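Local coordinates for protein C alpha-dehydrogenase (Sphingobium sp. SYK-6, PDB 4YAC) that probably oxidises the alpha-carbon alcohol of lignin-derived aryl ethers with NAD(+), as a short-chain dehydrogenase/reductase, at residues D64-D76 with N117-R129. Residues are numbered along the deposited sequence; the frame is centred on the assembly and turned at random.
Sequences DLTDRAAYAAAVD and NGVINGVMTVMPR. With NAI (1,4-dihydronicotinamide adenine dinucleotide), chain B.
The ring of Y71 has the backbone of N121 over one face, its carbonyl offset toward the rim, while L65 O, V75 CG2 and a water lie at the ring's edge. That water joins Y71 OH to G118 O. The ring is a knob among G118, N121, G122 and T125, and Y71 OH lies against the bare CA of G122, 3.2 Å away. The R129 guanidinium carries V75 CG1 against one face, 3.4 Å above the plane, and meets D76 at its edge: R129 NH1 (2.8 Å from D76 OD1) and NH2 both hold that single oxygen. E79 is a second salt-bridge partner of NH1.

N121 uses both ends of its amide. N121 ND2 donates in the amide plane to a lone pair of L65 O, 2.9 Å away and almost straight at 178°. N121 OD1 accepts from R68 NE at 3.0 Å; here the donor stands above the carbonyl plane, the guanidinium turned 78° from the amide. Two bonds thus fix the rotation of the amide, and a water linking OD1, N117 OD1 and R68 NH2 adds to the hold. With its CG2 anti to the backbone N, T125 lays T125 CG2 3.7 Å from V75 CG2 and turns OG1 back to N121 O.

L65 N donates a hydrogen bond to adenine N1A of NADH and D64 OD1 accepts from N6A, so the turn before helix 68-81 serves cofactor and helix packing together. Segments 68-76 and 117-129 cross at -42° on one side of the Rossmann sheet, over strands 8-12 and 87-90; D109 of the second subunit salt-bridges R68, and F105 of that subunit packs on R68 and N121.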
loop_
_atom_site.group_PDB
_atom_site.type_symbol
_atom_site.label_atom_id
_atom_site.label_comp_id
_atom_site.label_asym_id
_atom_site.label_seq_id
_atom_site.Cartn_x
_atom_site.Cartn_y
_atom_site.Cartn_z
ATOM N N ASP A 64 -7.397 -13.043 -18.556
ATOM C CA ASP A 64 -6.417 -13.007 -17.476
ATOM C C ASP A 64 -5.947 -11.562 -17.329
ATOM O O ASP A 64 -5.280 -11.030 -18.211
ATOM C CB ASP A 64 -5.239 -13.943 -17.780
ATOM C CG ASP A 64 -4.213 -13.998 -16.655
ATOM O OD1 ASP A 64 -4.301 -13.195 -15.703
ATOM O OD2 ASP A 64 -3.298 -14.846 -16.736
ATOM N N LEU A 65 -6.308 -10.929 -16.218
ATOM C CA LEU A 65 -6.044 -9.507 -16.016
ATOM C C LEU A 65 -4.558 -9.185 -15.959
ATOM O O LEU A 65 -4.169 -8.022 -16.111
ATOM C CB LEU A 65 -6.715 -9.026 -14.730
ATOM C CG LEU A 65 -8.216 -9.287 -14.647
ATOM C CD1 LEU A 65 -8.695 -9.141 -13.223
ATOM C CD2 LEU A 65 -8.984 -8.365 -15.583
ATOM N N THR A 66 -3.732 -10.203 -15.725
ATOM C CA THR A 66 -2.286 -10.006 -15.660
ATOM C C THR A 66 -1.666 -9.947 -17.055
ATOM O O THR A 66 -0.484 -9.641 -17.200
ATOM C CB THR A 66 -1.597 -11.127 -14.836
ATOM O OG1 THR A 66 -1.642 -12.368 -15.554
ATOM C CG2 THR A 66 -2.277 -11.288 -13.481
ATOM N N ASP A 67 -2.474 -10.227 -18.079
ATOM C CA ASP A 67 -2.031 -10.206 -19.472
ATOM C C ASP A 67 -2.415 -8.873 -20.114
ATOM O O ASP A 67 -3.563 -8.678 -20.508
ATOM C CB ASP A 67 -2.657 -11.380 -20.237
ATOM C CG ASP A 67 -2.114 -11.537 -21.655
ATOM O OD1 ASP A 67 -1.739 -10.529 -22.290
ATOM O OD2 ASP A 67 -2.079 -12.685 -22.146
ATOM N N ARG A 68 -1.447 -7.970 -20.231
ATOM C CA ARG A 68 -1.712 -6.600 -20.657
ATOM C C ARG A 68 -2.249 -6.542 -22.080
ATOM O O ARG A 68 -3.180 -5.781 -22.373
ATOM C CB ARG A 68 -0.436 -5.764 -20.530
ATOM C CG ARG A 68 -0.094 -5.430 -19.083
ATOM C CD ARG A 68 1.338 -4.971 -18.907
ATOM N NE ARG A 68 1.597 -4.580 -17.525
ATOM C CZ ARG A 68 2.804 -4.325 -17.034
ATOM N NH1 ARG A 68 3.872 -4.424 -17.811
ATOM N NH2 ARG A 68 2.942 -3.972 -15.765
ATOM N N ALA A 69 -1.678 -7.354 -22.962
ATOM C CA ALA A 69 -2.109 -7.370 -24.355
ATOM C C ALA A 69 -3.558 -7.830 -24.453
ATOM O O ALA A 69 -4.375 -7.231 -25.167
ATOM C CB ALA A 69 -1.206 -8.270 -25.180
ATOM N N ALA A 70 -3.878 -8.896 -23.726
ATOM C CA ALA A 70 -5.231 -9.436 -23.736
ATOM C C ALA A 70 -6.208 -8.457 -23.102
ATOM O O ALA A 70 -7.361 -8.383 -23.512
ATOM C CB ALA A 70 -5.280 -10.770 -23.016
ATOM N N TYR A 71 -5.750 -7.704 -22.105
ATOM C CA TYR A 71 -6.618 -6.735 -21.447
ATOM C C TYR A 71 -7.049 -5.680 -22.462
ATOM O O TYR A 71 -8.230 -5.347 -22.568
ATOM C CB TYR A 71 -5.909 -6.086 -20.250
ATOM C CG TYR A 71 -6.845 -5.649 -19.142
ATOM C CD1 TYR A 71 -8.035 -4.992 -19.424
ATOM C CD2 TYR A 71 -6.540 -5.901 -17.811
ATOM C CE1 TYR A 71 -8.890 -4.596 -18.414
ATOM C CE2 TYR A 71 -7.393 -5.507 -16.788
ATOM C CZ TYR A 71 -8.568 -4.858 -17.100
ATOM O OH TYR A 71 -9.416 -4.462 -16.091
ATOM N N ALA A 72 -6.090 -5.177 -23.233
ATOM C CA ALA A 72 -6.389 -4.173 -24.244
ATOM C C ALA A 72 -7.366 -4.730 -25.273
ATOM O O ALA A 72 -8.280 -4.030 -25.717
ATOM C CB ALA A 72 -5.124 -3.714 -24.917
ATOM N N ALA A 73 -7.172 -5.991 -25.646
ATOM C CA ALA A 73 -8.052 -6.639 -26.614
ATOM C C ALA A 73 -9.460 -6.785 -26.048
ATOM O O ALA A 73 -10.446 -6.612 -26.768
ATOM C CB ALA A 73 -7.494 -7.998 -27.010
ATOM N N ALA A 74 -9.548 -7.094 -24.756
ATOM C CA ALA A 74 -10.836 -7.295 -24.102
ATOM C C ALA A 74 -11.616 -5.990 -24.007
ATOM O O ALA A 74 -12.838 -5.978 -24.147
ATOM C CB ALA A 74 -10.644 -7.891 -22.717
ATOM N N VAL A 75 -10.913 -4.891 -23.768
ATOM C CA VAL A 75 -11.567 -3.593 -23.711
ATOM C C VAL A 75 -11.979 -3.158 -25.119
ATOM O O VAL A 75 -13.043 -2.569 -25.297
ATOM C CB VAL A 75 -10.666 -2.533 -23.050
ATOM C CG1 VAL A 75 -11.285 -1.154 -23.152
ATOM C CG2 VAL A 75 -10.442 -2.884 -21.590
ATOM N N ASP A 76 -11.149 -3.450 -26.119
ATOM C CA ASP A 76 -11.543 -3.224 -27.512
ATOM C C ASP A 76 -12.860 -3.925 -27.802
ATOM O O ASP A 76 -13.775 -3.347 -28.394
ATOM C CB ASP A 76 -10.487 -3.750 -28.479
ATOM C CG ASP A 76 -9.287 -2.842 -28.606
ATOM O OD1 ASP A 76 -9.192 -1.824 -27.885
ATOM O OD2 ASP A 76 -8.430 -3.168 -29.446
ATOM N N ASN A 117 -1.035 -5.706 -10.026
ATOM C CA ASN A 117 -0.853 -5.492 -11.458
ATOM C C ASN A 117 -2.161 -5.612 -12.231
ATOM O O ASN A 117 -2.353 -4.904 -13.209
ATOM C CB ASN A 117 0.176 -6.462 -12.044
ATOM C CG ASN A 117 1.607 -6.020 -11.800
ATOM O OD1 ASN A 117 1.899 -4.825 -11.722
ATOM N ND2 ASN A 117 2.509 -6.986 -11.689
ATOM N N GLY A 118 -3.063 -6.490 -11.802
ATOM C CA GLY A 118 -4.344 -6.625 -12.484
ATOM C C GLY A 118 -5.144 -5.336 -12.439
ATOM O O GLY A 118 -5.820 -4.969 -13.412
ATOM N N VAL A 119 -5.066 -4.645 -11.306
ATOM C CA VAL A 119 -5.751 -3.367 -11.130
ATOM C C VAL A 119 -5.034 -2.272 -11.915
ATOM O O VAL A 119 -5.675 -1.472 -12.604
ATOM C CB VAL A 119 -5.836 -2.975 -9.640
ATOM C CG1 VAL A 119 -6.474 -1.598 -9.473
ATOM C CG2 VAL A 119 -6.619 -4.019 -8.859
ATOM N N ILE A 120 -3.706 -2.232 -11.806
ATOM C CA ILE A 120 -2.911 -1.287 -12.587
ATOM C C ILE A 120 -3.206 -1.458 -14.075
ATOM O O ILE A 120 -3.407 -0.479 -14.801
ATOM C CB ILE A 120 -1.400 -1.471 -12.347
ATOM C CG1 ILE A 120 -1.038 -1.070 -10.919
ATOM C CG2 ILE A 120 -0.582 -0.628 -13.335
ATOM C CD1 ILE A 120 0.347 -1.509 -10.507
ATOM N N ASN A 121 -3.226 -2.708 -14.526
ATOM C CA ASN A 121 -3.437 -3.002 -15.937
ATOM C C ASN A 121 -4.787 -2.486 -16.434
ATOM O O ASN A 121 -4.880 -1.932 -17.526
ATOM C CB ASN A 121 -3.330 -4.504 -16.197
ATOM C CG ASN A 121 -1.908 -5.027 -16.058
ATOM O OD1 ASN A 121 -0.943 -4.256 -16.024
ATOM N ND2 ASN A 121 -1.774 -6.350 -15.991
ATOM N N GLY A 122 -5.829 -2.661 -15.632
ATOM C CA GLY A 122 -7.143 -2.162 -16.003
ATOM C C GLY A 122 -7.170 -0.649 -16.039
ATOM O O GLY A 122 -7.661 -0.045 -16.998
ATOM N N VAL A 123 -6.639 -0.032 -14.988
ATOM C CA VAL A 123 -6.607 1.425 -14.890
ATOM C C VAL A 123 -5.850 2.030 -16.075
ATOM O O VAL A 123 -6.312 2.985 -16.689
ATOM C CB VAL A 123 -5.975 1.872 -13.539
ATOM C CG1 VAL A 123 -5.580 3.339 -13.569
ATOM C CG2 VAL A 123 -6.947 1.613 -12.403
ATOM N N MET A 124 -4.702 1.465 -16.422
ATOM C CA MET A 124 -3.891 2.037 -17.491
ATOM C C MET A 124 -4.441 1.720 -18.876
ATOM O O MET A 124 -4.102 2.394 -19.841
ATOM C CB MET A 124 -2.448 1.545 -17.384
ATOM C CG MET A 124 -1.743 1.970 -16.101
ATOM S SD MET A 124 -1.914 3.722 -15.704
ATOM C CE MET A 124 -1.313 4.475 -17.211
ATOM N N THR A 125 -5.289 0.699 -18.979
ATOM C CA THR A 125 -5.886 0.354 -20.268
ATOM C C THR A 125 -7.096 1.239 -20.543
ATOM O O THR A 125 -7.291 1.703 -21.669
ATOM C CB THR A 125 -6.313 -1.132 -20.332
ATOM O OG1 THR A 125 -5.160 -1.969 -20.184
ATOM C CG2 THR A 125 -6.975 -1.459 -21.669
ATOM N N VAL A 126 -7.895 1.485 -19.506
ATOM C CA VAL A 126 -9.186 2.158 -19.670
ATOM C C VAL A 126 -9.147 3.663 -19.401
ATOM O O VAL A 126 -9.755 4.440 -20.134
ATOM C CB VAL A 126 -10.244 1.512 -18.740
ATOM C CG1 VAL A 126 -11.547 2.311 -18.721
ATOM C CG2 VAL A 126 -10.508 0.075 -19.164
ATOM N N MET A 127 -8.451 4.082 -18.352
ATOM C CA MET A 127 -8.516 5.476 -17.922
ATOM C C MET A 127 -8.008 6.458 -18.993
ATOM O O MET A 127 -8.601 7.523 -19.181
ATOM C CB MET A 127 -7.745 5.636 -16.605
ATOM C CG MET A 127 -7.522 7.055 -16.137
ATOM S SD MET A 127 -5.877 7.635 -16.581
ATOM C CE MET A 127 -4.812 6.526 -15.648
ATOM N N PRO A 128 -6.931 6.105 -19.718
ATOM C CA PRO A 128 -6.523 6.995 -20.816
ATOM C C PRO A 128 -7.558 7.107 -21.942
ATOM O O PRO A 128 -7.619 8.138 -22.615
ATOM C CB PRO A 128 -5.234 6.348 -21.326
ATOM C CG PRO A 128 -4.689 5.630 -20.138
ATOM C CD PRO A 128 -5.898 5.094 -19.427
ATOM N N ARG A 129 -8.356 6.064 -22.147
ATOM C CA ARG A 129 -9.423 6.110 -23.140
ATOM C C ARG A 129 -10.545 7.027 -22.666
ATOM O O ARG A 129 -11.127 7.772 -23.456
ATOM C CB ARG A 129 -9.966 4.708 -23.417
ATOM C CG ARG A 129 -8.908 3.701 -23.833
ATOM C CD ARG A 129 -9.543 2.374 -24.214
ATOM N NE ARG A 129 -8.553 1.332 -24.471
ATOM C CZ ARG A 129 -8.730 0.311 -25.305
ATOM N NH1 ARG A 129 -9.861 0.184 -25.991
ATOM N NH2 ARG A 129 -7.768 -0.586 -25.465
HETATM P PA NAI B . -14.212 -15.498 -5.914
HETATM O O1A NAI B . -13.376 -16.749 -6.025
HETATM O O2A NAI B . -15.659 -15.887 -5.560
HETATM O O5B NAI B . -14.192 -14.719 -7.280
HETATM C C5B NAI B . -12.974 -14.338 -7.831
HETATM C C4B NAI B . -13.096 -14.279 -9.296
HETATM O O4B NAI B . -11.919 -13.580 -9.824
HETATM C C3B NAI B . -13.121 -15.612 -9.884
HETATM O O3B NAI B . -14.169 -15.725 -10.838
HETATM C C2B NAI B . -11.832 -15.785 -10.504
HETATM O O2B NAI B . -11.899 -16.686 -11.626
HETATM C C1B NAI B . -11.451 -14.447 -10.906
HETATM N N9A NAI B . -10.040 -14.296 -11.134
HETATM C C8A NAI B . -9.002 -14.727 -10.364
HETATM N N7A NAI B . -7.831 -14.397 -10.935
HETATM C C5A NAI B . -8.081 -13.732 -12.106
HETATM C C6A NAI B . -7.319 -13.153 -13.115
HETATM N N6A NAI B . -5.889 -13.170 -13.083
HETATM N N1A NAI B . -7.939 -12.558 -14.171
HETATM C C2A NAI B . -9.281 -12.515 -14.266
HETATM N N3A NAI B . -10.055 -13.057 -13.310
HETATM C C4A NAI B . -9.494 -13.667 -12.235
HETATM O O3 NAI B . -13.627 -14.562 -4.830
HETATM P PN NAI B . -14.541 -13.531 -4.010
HETATM O O1N NAI B . -15.540 -14.305 -3.165
HETATM O O2N NAI B . -13.604 -12.638 -3.065
HETATM O O5D NAI B . -15.304 -12.605 -4.991
HETATM O O HOH W 1 0.759 -7.956 -15.385
HETATM O O HOH W 2 0.859 -3.495 -13.951
HETATM O O HOH W 3 -3.106 -3.064 -21.697
HETATM O O HOH W 4 -8.463 -4.429 -13.573
#